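Uncharacterized protein (Leishmania major, PDB 3KSV) binds zinc and belongs to the histidine triad (HIT) family, so it probably acts on nucleotide substrates, although its own reaction is not established. Local coordinates at residues A11-C16 and K53-C58. Sequence-based numbering, arbitrary orientation.
Sequences ANCIFC and KEHASC. With ZN (zinc ion), chain B.
The SG atom of C13 is held from two directions and also meets the H55 ring. C13 SG binds the zinc at 2.1 Å and accepts a nearly straight hydrogen bond from C16 N (3.5 Å, 167°). C13 sits at the N-cap of helix 14-20, so this is a capping bond, and the same sulfur caps the helix and ligates the metal. H55 supplies ND1 to the zinc at 2.0 Å. Its CG stands anti to the backbone N (chi1 -175°), which carries the ring across from the loop after strand 48-52. The direction from the H55 ring centroid to C13 SG is 84° off the ring normal, placing the sulfur near the ring plane at the edge, 3.5 Å from H55 CE1. C16 SG approaches the same ring obliquely, 3.3 Å from H55 ND1, and completes the CxxC pair with a longer zinc bond of 2.5 Å. No hydrogen bond crosses between 11-16 and 53-58; the metal joins them, and the sulfur-ring approaches follow from shared coordination. The fourth ligand is ND1 of H106, the first residue of the predicted histidine triad motif, and F15 sets its ring edge-to-face with H108, the predicted nucleophile. Two thiolates would offset the zinc charge, probably with the capping N-H easing the charge on C13. Four protein ligands, Cys2His2, are consistent with a structural rather than catalytic zinc, tying the N-terminal helix to the loop and the histidine motif.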
loop_
_atom_site.group_PDB
_atom_site.type_symbol
_atom_site.label_atom_id
_atom_site.label_comp_id
_atom_site.label_asym_id
_atom_site.label_seq_id
_atom_site.Cartn_x
_atom_site.Cartn_y
_atom_site.Cartn_z
ATOM N N ALA A 11 20.236 2.646 -13.928
ATOM C CA ALA A 11 20.585 3.524 -15.054
ATOM C C ALA A 11 19.341 3.918 -15.872
ATOM O O ALA A 11 19.088 5.112 -16.076
ATOM C CB ALA A 11 21.627 2.856 -15.938
ATOM N N ASN A 12 18.559 2.922 -16.303
ATOM C CA ASN A 12 17.277 3.164 -16.996
ATOM C C ASN A 12 16.056 3.209 -16.067
ATOM O O ASN A 12 14.962 2.822 -16.475
ATOM C CB ASN A 12 17.020 2.089 -18.053
ATOM C CG ASN A 12 18.215 1.829 -18.925
ATOM O OD1 ASN A 12 19.223 2.534 -18.850
ATOM N ND2 ASN A 12 18.120 0.801 -19.761
ATOM N N CYS A 13 16.231 3.668 -14.830
ATOM C CA CYS A 13 15.104 3.799 -13.899
ATOM C C CYS A 13 14.703 5.254 -13.767
ATOM O O CYS A 13 15.409 6.038 -13.135
ATOM C CB CYS A 13 15.471 3.258 -12.523
ATOM S SG CYS A 13 14.236 3.593 -11.242
ATOM N N ILE A 14 13.550 5.613 -14.324
ATOM C CA ILE A 14 13.118 7.004 -14.297
ATOM C C ILE A 14 12.987 7.602 -12.902
ATOM O O ILE A 14 13.150 8.806 -12.753
ATOM C CB ILE A 14 11.810 7.268 -15.113
ATOM C CG1 ILE A 14 10.570 6.641 -14.456
ATOM C CG2 ILE A 14 11.970 6.799 -16.577
ATOM C CD1 ILE A 14 9.221 7.227 -15.015
ATOM N N PHE A 15 12.718 6.798 -11.870
ATOM C CA PHE A 15 12.605 7.369 -10.520
ATOM C C PHE A 15 13.962 7.687 -9.939
ATOM O O PHE A 15 14.124 8.693 -9.258
ATOM C CB PHE A 15 11.797 6.478 -9.566
ATOM C CG PHE A 15 10.341 6.395 -9.913
ATOM C CD1 PHE A 15 9.653 7.504 -10.378
ATOM C CD2 PHE A 15 9.652 5.218 -9.756
ATOM C CE1 PHE A 15 8.315 7.425 -10.695
ATOM C CE2 PHE A 15 8.323 5.140 -10.084
ATOM C CZ PHE A 15 7.655 6.239 -10.552
ATOM N N CYS A 16 14.948 6.855 -10.227
ATOM C CA CYS A 16 16.320 7.218 -9.890
ATOM C C CYS A 16 16.764 8.494 -10.612
ATOM O O CYS A 16 17.469 9.319 -10.042
ATOM C CB CYS A 16 17.285 6.072 -10.189
ATOM S SG CYS A 16 17.274 4.754 -8.941
ATOM N N LYS A 53 13.961 6.591 -1.626
ATOM C CA LYS A 53 15.128 7.084 -2.345
ATOM C C LYS A 53 16.019 5.926 -2.823
ATOM O O LYS A 53 16.587 5.992 -3.909
ATOM C CB LYS A 53 15.920 8.056 -1.473
ATOM C CG LYS A 53 15.268 9.440 -1.340
ATOM C CD LYS A 53 15.928 10.254 -0.221
ATOM C CE LYS A 53 15.587 11.735 -0.286
ATOM N NZ LYS A 53 16.009 12.453 0.957
ATOM N N GLU A 54 16.105 4.862 -2.028
ATOM C CA GLU A 54 16.886 3.666 -2.376
ATOM C C GLU A 54 16.272 3.001 -3.612
ATOM O O GLU A 54 15.045 2.903 -3.714
ATOM C CB GLU A 54 16.881 2.671 -1.184
ATOM C CG GLU A 54 17.743 1.393 -1.361
ATOM C CD GLU A 54 17.345 0.212 -0.416
ATOM O OE1 GLU A 54 16.516 0.380 0.538
ATOM O OE2 GLU A 54 17.871 -0.908 -0.654
ATOM N N HIS A 55 17.106 2.547 -4.548
ATOM C CA HIS A 55 16.599 1.752 -5.674
ATOM C C HIS A 55 16.328 0.316 -5.216
ATOM O O HIS A 55 17.190 -0.560 -5.337
ATOM C CB HIS A 55 17.547 1.757 -6.890
ATOM C CG HIS A 55 16.987 1.051 -8.093
ATOM N ND1 HIS A 55 16.109 1.646 -8.974
ATOM C CD2 HIS A 55 17.166 -0.216 -8.542
ATOM C CE1 HIS A 55 15.773 0.779 -9.911
ATOM N NE2 HIS A 55 16.406 -0.357 -9.678
ATOM N N ALA A 56 15.132 0.091 -4.684
ATOM C CA ALA A 56 14.622 -1.265 -4.422
ATOM C C ALA A 56 13.625 -1.567 -5.527
ATOM O O ALA A 56 12.720 -0.780 -5.767
ATOM C CB ALA A 56 13.946 -1.329 -3.078
ATOM N N SER A 57 13.795 -2.674 -6.230
ATOM C CA SER A 57 12.856 -3.012 -7.303
ATOM C C SER A 57 11.470 -3.499 -6.778
ATOM O O SER A 57 10.430 -3.221 -7.395
ATOM C CB SER A 57 13.493 -4.033 -8.249
ATOM O OG SER A 57 12.503 -4.677 -9.040
ATOM N N CYS A 58 11.472 -4.214 -5.648
ATOM C CA CYS A 58 10.245 -4.718 -5.012
ATOM C C CYS A 58 10.278 -4.403 -3.501
ATOM O O CYS A 58 11.336 -4.133 -2.923
ATOM C CB CYS A 58 10.074 -6.235 -5.235
ATOM S SG CYS A 58 10.264 -6.853 -6.973
HETATM ZN ZN ZN B . 15.264 3.386 -9.418
#